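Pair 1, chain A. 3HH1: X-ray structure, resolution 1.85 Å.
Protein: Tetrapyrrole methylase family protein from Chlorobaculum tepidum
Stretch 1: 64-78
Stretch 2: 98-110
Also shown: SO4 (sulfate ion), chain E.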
# COMPACT_ATOMS: atom_id res chain seq x y z
N ASN A 64 -16.85 -9.75 -5.09
CA ASN A 64 -17.29 -10.05 -3.74
C ASN A 64 -16.50 -9.26 -2.70
O ASN A 64 -16.32 -9.69 -1.56
CB ASN A 64 -17.20 -11.56 -3.49
CG ASN A 64 -18.41 -12.30 -4.01
OD1 ASN A 64 -19.54 -12.07 -3.54
ND2 ASN A 64 -18.21 -13.22 -4.96
N GLU A 65 -16.05 -8.08 -3.12
CA GLU A 65 -15.29 -7.19 -2.26
C GLU A 65 -15.99 -7.04 -0.93
O GLU A 65 -15.36 -7.16 0.13
CB GLU A 65 -15.12 -5.82 -2.93
CG GLU A 65 -14.90 -4.66 -1.95
CD GLU A 65 -14.68 -3.33 -2.64
OE1 GLU A 65 -14.35 -3.31 -3.86
OE2 GLU A 65 -14.84 -2.29 -1.96
N GLU A 66 -17.30 -6.76 -0.99
CA GLU A 66 -18.08 -6.46 0.20
C GLU A 66 -18.02 -7.56 1.24
O GLU A 66 -17.97 -7.28 2.44
CB GLU A 66 -19.56 -6.26 -0.12
CG GLU A 66 -19.96 -4.85 -0.48
CD GLU A 66 -21.48 -4.73 -0.72
OE1 GLU A 66 -22.08 -5.66 -1.32
OE2 GLU A 66 -22.06 -3.69 -0.30
N ARG A 67 -18.11 -8.80 0.78
CA ARG A 67 -18.16 -9.94 1.67
C ARG A 67 -16.84 -10.07 2.44
O ARG A 67 -16.86 -10.32 3.65
CB ARG A 67 -18.46 -11.20 0.87
CG ARG A 67 -18.45 -12.46 1.69
CD ARG A 67 -18.89 -13.70 0.91
NE ARG A 67 -19.29 -14.72 1.88
CZ ARG A 67 -18.48 -15.63 2.42
NH1 ARG A 67 -18.96 -16.46 3.33
NH2 ARG A 67 -17.21 -15.74 2.06
N ALA A 68 -15.70 -9.90 1.76
CA ALA A 68 -14.39 -10.00 2.42
C ALA A 68 -14.20 -8.85 3.38
O ALA A 68 -13.79 -9.06 4.51
CB ALA A 68 -13.22 -10.06 1.38
N VAL A 69 -14.56 -7.65 2.96
CA VAL A 69 -14.46 -6.49 3.85
C VAL A 69 -15.36 -6.67 5.09
O VAL A 69 -14.94 -6.44 6.22
CB VAL A 69 -14.83 -5.17 3.13
CG1 VAL A 69 -14.68 -4.06 4.09
CG2 VAL A 69 -13.94 -4.89 1.94
N ARG A 70 -16.58 -7.11 4.88
CA ARG A 70 -17.49 -7.34 5.99
C ARG A 70 -16.93 -8.34 6.98
O ARG A 70 -16.97 -8.11 8.18
CB ARG A 70 -18.85 -7.80 5.51
CG ARG A 70 -19.84 -7.94 6.60
CD ARG A 70 -21.24 -8.04 6.05
NE ARG A 70 -21.38 -9.18 5.14
CZ ARG A 70 -21.54 -9.11 3.82
NH1 ARG A 70 -21.63 -7.94 3.17
NH2 ARG A 70 -21.64 -10.25 3.13
N GLN A 71 -16.40 -9.44 6.47
CA GLN A 71 -15.84 -10.47 7.34
C GLN A 71 -14.68 -9.94 8.19
O GLN A 71 -14.60 -10.26 9.39
CB GLN A 71 -15.33 -11.65 6.53
CG GLN A 71 -16.44 -12.49 5.94
CD GLN A 71 -15.86 -13.61 5.15
OE1 GLN A 71 -15.96 -14.75 5.54
NE2 GLN A 71 -15.15 -13.29 4.11
N VAL A 72 -13.82 -9.14 7.57
CA VAL A 72 -12.65 -8.59 8.27
C VAL A 72 -13.10 -7.59 9.32
O VAL A 72 -12.65 -7.65 10.47
CB VAL A 72 -11.65 -7.95 7.29
CG1 VAL A 72 -10.60 -7.04 8.00
CG2 VAL A 72 -10.99 -9.04 6.41
N ILE A 73 -14.00 -6.68 8.95
CA ILE A 73 -14.48 -5.68 9.90
C ILE A 73 -15.20 -6.32 11.06
O ILE A 73 -14.99 -5.93 12.21
CB ILE A 73 -15.39 -4.59 9.24
CG1 ILE A 73 -14.63 -3.76 8.19
CG2 ILE A 73 -16.06 -3.67 10.31
CD1 ILE A 73 -13.54 -2.88 8.70
N GLU A 74 -16.02 -7.34 10.80
CA GLU A 74 -16.71 -8.03 11.87
C GLU A 74 -15.73 -8.68 12.80
O GLU A 74 -15.89 -8.60 14.03
CB GLU A 74 -17.74 -9.02 11.32
CG GLU A 74 -18.92 -8.27 10.73
CD GLU A 74 -19.99 -9.16 10.13
OE1 GLU A 74 -19.84 -10.39 10.13
OE2 GLU A 74 -20.99 -8.60 9.62
N LEU A 75 -14.70 -9.33 12.26
CA LEU A 75 -13.71 -9.99 13.13
C LEU A 75 -12.95 -8.97 14.00
O LEU A 75 -12.76 -9.18 15.19
CB LEU A 75 -12.76 -10.79 12.29
CG LEU A 75 -11.99 -11.98 12.87
CD1 LEU A 75 -12.72 -12.78 13.98
CD2 LEU A 75 -11.61 -12.87 11.73
N LEU A 76 -12.55 -7.85 13.41
CA LEU A 76 -11.86 -6.78 14.16
C LEU A 76 -12.76 -6.17 15.25
O LEU A 76 -12.33 -5.97 16.39
CB LEU A 76 -11.43 -5.70 13.18
CG LEU A 76 -10.31 -6.01 12.17
CD1 LEU A 76 -10.14 -4.87 11.17
CD2 LEU A 76 -8.99 -6.37 12.89
N GLU A 77 -14.02 -5.94 14.92
CA GLU A 77 -14.96 -5.41 15.91
C GLU A 77 -15.16 -6.39 17.08
O GLU A 77 -15.43 -5.98 18.22
CB GLU A 77 -16.31 -5.13 15.28
CG GLU A 77 -16.32 -4.03 14.23
CD GLU A 77 -16.27 -2.64 14.82
OE1 GLU A 77 -16.34 -2.52 16.06
OE2 GLU A 77 -16.17 -1.65 14.05
N GLU A 78 -15.11 -7.69 16.78
CA GLU A 78 -15.19 -8.70 17.80
C GLU A 78 -13.90 -8.90 18.61
O GLU A 78 -13.87 -9.80 19.45
CB GLU A 78 -15.64 -10.03 17.20
CG GLU A 78 -17.07 -10.01 16.60
CD GLU A 78 -18.15 -10.08 17.64
OE1 GLU A 78 -17.85 -9.87 18.84
OE2 GLU A 78 -19.33 -10.34 17.24
N TYR A 98 -5.89 -3.79 -0.32
CA TYR A 98 -5.81 -2.61 0.54
C TYR A 98 -7.19 -2.02 0.86
O TYR A 98 -7.34 -1.32 1.85
CB TYR A 98 -4.89 -1.53 -0.06
CG TYR A 98 -4.45 -0.57 1.01
CD1 TYR A 98 -3.32 -0.83 1.75
CD2 TYR A 98 -5.21 0.57 1.31
CE1 TYR A 98 -2.95 0.03 2.75
CE2 TYR A 98 -4.83 1.42 2.31
CZ TYR A 98 -3.69 1.15 3.02
OH TYR A 98 -3.29 2.00 4.03
N THR A 99 -8.20 -2.31 0.05
CA THR A 99 -9.55 -1.86 0.36
C THR A 99 -9.96 -2.28 1.76
O THR A 99 -10.69 -1.56 2.44
CB THR A 99 -10.53 -2.38 -0.60
OG1 THR A 99 -10.02 -2.15 -1.93
CG2 THR A 99 -11.87 -1.59 -0.42
N MSE A 100 -9.47 -3.43 2.21
CA MSE A 100 -9.78 -3.91 3.54
C MSE A 100 -9.13 -3.08 4.63
O MSE A 100 -9.75 -2.85 5.67
CB MSE A 100 -9.46 -5.41 3.67
CG MSE A 100 -10.37 -6.31 2.89
SE MSE A 100 -9.75 -8.19 2.86
CE MSE A 100 -8.15 -7.98 1.82
N ALA A 101 -7.89 -2.63 4.42
CA ALA A 101 -7.22 -1.71 5.33
C ALA A 101 -7.87 -0.33 5.35
O ALA A 101 -8.03 0.28 6.40
CB ALA A 101 -5.73 -1.59 4.99
N SER A 102 -8.24 0.20 4.20
CA SER A 102 -8.96 1.47 4.17
C SER A 102 -10.33 1.36 4.87
O SER A 102 -10.72 2.28 5.59
CB SER A 102 -9.10 1.93 2.73
OG SER A 102 -9.85 3.13 2.66
N ALA A 103 -11.06 0.25 4.70
CA ALA A 103 -12.32 0.08 5.40
C ALA A 103 -12.10 0.04 6.94
O ALA A 103 -12.87 0.61 7.71
CB ALA A 103 -13.07 -1.19 4.89
N ALA A 104 -11.07 -0.67 7.40
CA ALA A 104 -10.77 -0.74 8.84
C ALA A 104 -10.51 0.63 9.36
O ALA A 104 -11.00 1.02 10.42
CB ALA A 104 -9.51 -1.64 9.11
N HIS A 105 -9.72 1.40 8.63
CA HIS A 105 -9.47 2.79 9.04
C HIS A 105 -10.77 3.63 9.10
O HIS A 105 -11.00 4.40 10.07
CB HIS A 105 -8.50 3.46 8.09
CG HIS A 105 -8.08 4.84 8.55
ND1 HIS A 105 -8.46 5.99 7.89
CD2 HIS A 105 -7.36 5.24 9.62
CE1 HIS A 105 -7.98 7.04 8.52
NE2 HIS A 105 -7.29 6.62 9.57
N ALA A 106 -11.62 3.46 8.10
CA ALA A 106 -12.93 4.16 8.07
C ALA A 106 -13.79 3.79 9.29
O ALA A 106 -14.58 4.60 9.77
CB ALA A 106 -13.67 3.85 6.77
N ALA A 107 -13.65 2.57 9.79
CA ALA A 107 -14.35 2.09 10.95
C ALA A 107 -13.64 2.42 12.28
O ALA A 107 -14.14 2.03 13.33
CB ALA A 107 -14.60 0.61 10.84
N GLY A 108 -12.54 3.18 12.25
CA GLY A 108 -11.86 3.54 13.48
C GLY A 108 -11.10 2.38 14.10
O GLY A 108 -10.85 2.38 15.31
N LEU A 109 -10.69 1.43 13.27
CA LEU A 109 -9.95 0.27 13.73
C LEU A 109 -8.47 0.42 13.38
O LEU A 109 -8.14 0.96 12.34
CB LEU A 109 -10.55 -1.00 13.10
CG LEU A 109 -12.05 -1.23 13.42
CD1 LEU A 109 -12.65 -2.30 12.45
CD2 LEU A 109 -12.22 -1.67 14.86
N PRO A 110 -7.58 -0.08 14.24
CA PRO A 110 -6.14 0.10 14.08
C PRO A 110 -5.59 -0.70 12.91
O PRO A 110 -6.00 -1.84 12.70
CB PRO A 110 -5.55 -0.42 15.39
CG PRO A 110 -6.60 -0.88 16.20
CD PRO A 110 -7.92 -0.70 15.53
S SO4 E . -22.12 -13.81 3.97
O1 SO4 E . -21.47 -12.61 4.52
O2 SO4 E . -23.57 -13.67 4.12
O3 SO4 E . -21.80 -13.97 2.56
O4 SO4 E . -21.68 -15.02 4.67
O HOH W 1 -15.83 0.60 14.87

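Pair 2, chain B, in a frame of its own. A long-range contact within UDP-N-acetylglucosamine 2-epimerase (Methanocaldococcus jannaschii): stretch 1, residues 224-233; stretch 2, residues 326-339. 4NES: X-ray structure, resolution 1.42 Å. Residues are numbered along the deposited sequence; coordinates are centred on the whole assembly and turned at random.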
# COMPACT_ATOMS: atom_id res chain seq x y z
N GLY B 224 -1.22 19.38 -30.91
CA GLY B 224 -0.40 18.40 -31.60
C GLY B 224 -1.19 17.58 -32.61
O GLY B 224 -0.72 17.36 -33.72
N ILE B 225 -2.38 17.14 -32.23
CA ILE B 225 -3.21 16.36 -33.14
C ILE B 225 -3.66 17.21 -34.34
O ILE B 225 -3.61 16.75 -35.48
CB ILE B 225 -4.42 15.74 -32.43
CG1 ILE B 225 -3.96 14.76 -31.34
CG2 ILE B 225 -5.32 15.04 -33.43
CD1 ILE B 225 -3.19 13.56 -31.87
N PHE B 226 -4.09 18.44 -34.08
CA PHE B 226 -4.48 19.37 -35.15
C PHE B 226 -3.33 19.53 -36.16
O PHE B 226 -3.56 19.60 -37.37
CB PHE B 226 -4.82 20.73 -34.56
CG PHE B 226 -6.27 20.90 -34.18
CD1 PHE B 226 -6.87 20.05 -33.27
CD2 PHE B 226 -7.01 21.95 -34.71
CE1 PHE B 226 -8.20 20.23 -32.92
CE2 PHE B 226 -8.34 22.13 -34.36
CZ PHE B 226 -8.93 21.26 -33.46
N GLU B 227 -2.11 19.59 -35.65
CA GLU B 227 -0.94 19.80 -36.49
C GLU B 227 -0.57 18.58 -37.33
O GLU B 227 -0.20 18.73 -38.50
CB GLU B 227 0.24 20.23 -35.62
CG GLU B 227 1.20 21.17 -36.30
CD GLU B 227 2.06 21.89 -35.30
OE1 GLU B 227 1.54 22.80 -34.63
OE2 GLU B 227 3.25 21.53 -35.18
N ILE B 228 -0.65 17.39 -36.73
CA ILE B 228 -0.46 16.13 -37.45
C ILE B 228 -1.36 16.07 -38.67
O ILE B 228 -0.93 15.71 -39.76
CB ILE B 228 -0.85 14.91 -36.57
CG1 ILE B 228 0.26 14.55 -35.59
CG2 ILE B 228 -1.19 13.69 -37.42
CD1 ILE B 228 -0.08 13.30 -34.81
N ILE B 229 -2.62 16.42 -38.45
CA ILE B 229 -3.63 16.40 -39.49
C ILE B 229 -3.25 17.31 -40.66
O ILE B 229 -3.37 16.92 -41.82
CB ILE B 229 -4.98 16.84 -38.91
CG1 ILE B 229 -5.47 15.82 -37.88
CG2 ILE B 229 -5.99 17.07 -40.02
CD1 ILE B 229 -6.61 16.33 -37.02
N GLU B 230 -2.77 18.50 -40.35
CA GLU B 230 -2.43 19.48 -41.37
C GLU B 230 -1.15 19.11 -42.12
O GLU B 230 -1.05 19.30 -43.33
CB GLU B 230 -2.27 20.85 -40.72
CG GLU B 230 -3.57 21.40 -40.18
CD GLU B 230 -3.37 22.44 -39.11
OE1 GLU B 230 -2.20 22.76 -38.79
OE2 GLU B 230 -4.38 22.94 -38.57
N ILE B 231 -0.18 18.58 -41.39
CA ILE B 231 1.12 18.27 -41.98
C ILE B 231 1.08 16.99 -42.81
O ILE B 231 1.65 16.94 -43.90
CB ILE B 231 2.21 18.17 -40.88
CG1 ILE B 231 2.53 19.57 -40.34
CG2 ILE B 231 3.47 17.51 -41.41
CD1 ILE B 231 3.48 19.57 -39.18
N TYR B 232 0.38 15.98 -42.31
CA TYR B 232 0.37 14.67 -42.95
C TYR B 232 -0.91 14.36 -43.72
O TYR B 232 -1.00 13.32 -44.39
CB TYR B 232 0.67 13.58 -41.91
CG TYR B 232 2.04 13.72 -41.30
CD1 TYR B 232 3.18 13.31 -41.99
CD2 TYR B 232 2.21 14.29 -40.04
CE1 TYR B 232 4.43 13.45 -41.44
CE2 TYR B 232 3.47 14.44 -39.48
CZ TYR B 232 4.58 14.01 -40.19
OH TYR B 232 5.84 14.15 -39.65
N ASP B 233 -1.88 15.27 -43.65
CA ASP B 233 -3.17 15.11 -44.32
C ASP B 233 -3.80 13.77 -43.97
O ASP B 233 -4.12 12.96 -44.85
CB ASP B 233 -3.02 15.27 -45.84
CG ASP B 233 -4.36 15.41 -46.55
OD1 ASP B 233 -5.31 15.90 -45.92
OD2 ASP B 233 -4.45 15.02 -47.73
N ASN B 326 4.78 17.06 -26.21
CA ASN B 326 5.57 17.89 -27.12
C ASN B 326 5.14 17.73 -28.58
O ASN B 326 5.26 16.64 -29.14
CB ASN B 326 7.04 17.49 -26.96
CG ASN B 326 8.01 18.38 -27.75
OD1 ASN B 326 7.82 18.66 -28.93
ND2 ASN B 326 9.07 18.81 -27.08
N LYS B 327 4.66 18.80 -29.21
CA LYS B 327 4.14 18.66 -30.57
C LYS B 327 5.24 18.44 -31.60
O LYS B 327 5.03 17.75 -32.59
CB LYS B 327 3.18 19.81 -30.95
CG LYS B 327 3.81 21.11 -31.38
CD LYS B 327 2.72 22.15 -31.59
CE LYS B 327 3.28 23.49 -32.03
NZ LYS B 327 2.18 24.43 -32.39
N GLU B 328 6.42 19.00 -31.36
CA GLU B 328 7.53 18.82 -32.28
C GLU B 328 8.00 17.36 -32.24
O GLU B 328 8.30 16.77 -33.28
CB GLU B 328 8.69 19.76 -31.95
CG GLU B 328 8.26 21.14 -31.49
CD GLU B 328 7.80 22.04 -32.62
OE1 GLU B 328 8.35 21.94 -33.73
OE2 GLU B 328 6.90 22.86 -32.37
N LYS B 329 8.06 16.79 -31.04
CA LYS B 329 8.40 15.38 -30.90
C LYS B 329 7.35 14.52 -31.58
O LYS B 329 7.67 13.50 -32.21
CB LYS B 329 8.53 14.97 -29.43
CG LYS B 329 9.82 15.41 -28.74
CD LYS B 329 9.93 14.76 -27.37
CE LYS B 329 11.25 15.10 -26.67
NZ LYS B 329 11.24 16.47 -26.09
N LEU B 330 6.09 14.93 -31.47
CA LEU B 330 5.00 14.19 -32.10
C LEU B 330 5.12 14.23 -33.62
O LEU B 330 4.97 13.21 -34.30
CB LEU B 330 3.65 14.75 -31.65
CG LEU B 330 2.41 14.18 -32.34
CD1 LEU B 330 2.29 12.69 -32.11
CD2 LEU B 330 1.18 14.91 -31.82
N ILE B 331 5.41 15.40 -34.17
CA ILE B 331 5.55 15.54 -35.62
C ILE B 331 6.68 14.66 -36.15
O ILE B 331 6.50 13.94 -37.14
CB ILE B 331 5.76 17.01 -36.03
CG1 ILE B 331 4.51 17.83 -35.72
CG2 ILE B 331 6.10 17.11 -37.51
CD1 ILE B 331 3.23 17.26 -36.33
N LYS B 332 7.84 14.70 -35.50
CA LYS B 332 8.98 13.90 -35.93
C LYS B 332 8.69 12.41 -35.80
O LYS B 332 9.03 11.62 -36.68
CB LYS B 332 10.23 14.25 -35.12
CG LYS B 332 11.44 13.38 -35.45
CD LYS B 332 11.88 13.57 -36.90
CE LYS B 332 13.18 12.82 -37.19
NZ LYS B 332 13.78 13.23 -38.49
N ALA B 333 8.04 12.03 -34.70
CA ALA B 333 7.68 10.63 -34.48
C ALA B 333 6.74 10.07 -35.56
O ALA B 333 6.87 8.91 -35.95
CB ALA B 333 7.06 10.46 -33.11
N VAL B 334 5.80 10.89 -36.02
CA VAL B 334 4.90 10.45 -37.08
C VAL B 334 5.69 10.13 -38.34
O VAL B 334 5.47 9.10 -38.98
CB VAL B 334 3.79 11.48 -37.35
CG1 VAL B 334 3.01 11.11 -38.60
CG2 VAL B 334 2.84 11.57 -36.16
N GLU B 335 6.63 11.01 -38.69
CA GLU B 335 7.48 10.76 -39.85
C GLU B 335 8.27 9.46 -39.71
O GLU B 335 8.31 8.64 -40.63
CB GLU B 335 8.44 11.93 -40.08
CG GLU B 335 9.24 11.83 -41.36
CD GLU B 335 10.13 13.03 -41.58
OE1 GLU B 335 10.07 13.62 -42.68
OE2 GLU B 335 10.89 13.39 -40.66
N ILE B 336 8.89 9.27 -38.55
CA ILE B 336 9.67 8.07 -38.28
C ILE B 336 8.80 6.82 -38.39
O ILE B 336 9.16 5.86 -39.06
CB ILE B 336 10.31 8.13 -36.87
CG1 ILE B 336 11.32 9.29 -36.80
CG2 ILE B 336 10.97 6.81 -36.51
CD1 ILE B 336 11.81 9.59 -35.40
N MSE B 337 7.64 6.86 -37.74
CA MSE B 337 6.78 5.68 -37.68
C MSE B 337 6.06 5.38 -39.00
O MSE B 337 5.76 4.23 -39.29
CB MSE B 337 5.80 5.80 -36.52
CG MSE B 337 6.47 5.73 -35.16
SE MSE B 337 7.69 4.21 -35.06
CE MSE B 337 7.19 3.54 -33.31
N LEU B 338 5.79 6.42 -39.79
CA LEU B 338 5.19 6.26 -41.11
C LEU B 338 6.10 5.46 -42.04
O LEU B 338 5.63 4.77 -42.96
CB LEU B 338 4.92 7.63 -41.73
CG LEU B 338 3.49 8.06 -42.05
CD1 LEU B 338 2.45 7.26 -41.27
CD2 LEU B 338 3.33 9.55 -41.78
N ASN B 339 7.41 5.54 -41.81
CA ASN B 339 8.40 4.87 -42.64
C ASN B 339 9.00 3.63 -41.98
O ASN B 339 9.87 2.96 -42.55
CB ASN B 339 9.51 5.85 -43.02
CG ASN B 339 9.03 6.95 -43.96
OD1 ASN B 339 9.05 6.78 -45.18
ND2 ASN B 339 8.59 8.06 -43.39

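The two pairs differ most sharply in polar chemistry. Pair 1 has no direct hydrogen bond between its helices, whereas pair 2 joins them by a salt bridge and a tyrosine hydrogen bond. At matched positions, A:Val72 touches the selenomethionine A:Met100 (CG2 to SE, 3.9 Å), while B:Glu227 OE1 meets B:Lys327 NZ at 2.8 Å. An apolar couple in pair 1 corresponds to a charged one in pair 2: the long lysine, extended through three t torsions, carries its ammonium to the carboxylate, although the placement of NZ is less certain.

Beneath this difference lies one backbone arrangement. The central residues superpose with an RMSD of 0.3 Å, and in both pairs the helices run in broadly the same direction, crossing at -47° in pair 1 and -37° in pair 2, with axes approaching to 9.6 and 9.5 Å.

At the matched couples A:Val69/A:Ala103 and B:Gly224/B:Leu330, each pair keeps one partner small, but on different helices. In pair 1, A:Val69 CG1 packs on A:Ala103 CB at 3.4 Å, the valine supplying bulk and the alanine room. In pair 2, B:Leu330 CD2 lies 3.6 Å from B:Gly224 O, and an ideal CB on B:Gly224 would fall 3.0 Å from that same B:Leu330 CD2, a clash.

One turn on, the first helix carries isoleucine in both pairs, and the difference in volume lies on the second helix alone. A:Ile73 and B:Ile228 match, yet A:Ile73 reaches across to small A:Ala104, its CD1 3.5 Å from A:Ala104 CA. B:Ile228 instead meets larger residues, its CD1 lying 3.6 Å from B:Leu330 CG and 3.7 Å from B:Val334 CG2. B:Ile331 occupies the position of A:Ala104 and fills a hole formed by B:Glu227, B:Ile228, B:Ile231 and B:Tyr232. The matched pair A:Leu76 and B:Ile231 is aliphatic in both: A:Leu76 CD1 touches A:Ala104 CB at 3.9 Å, and B:Ile231 CD1 touches B:Ile331 CD1 at 3.7 Å.

A:Glu77 and B:Tyr232 share the last matched position of the first helix. The glutamate uses a water, whose O donates to A:Glu77 OE2 at 2.4 Å and to A:Ala107 O at 2.7 Å. The tyrosine needs no such intermediary: B:Tyr232 OH donates to B:Ile331 O at 2.6 Å, while B:Val334 CG1 sits over one ring face, 3.5 Å from the centroid of the B:Tyr232 ring. Aromatic breadth and a terminal hydroxyl thus combine packing with polarity. At the last matched position of the second stretch, A:Gly108 suits the positive phi of a Schellman motif, whereas B:Glu335 continues the helix.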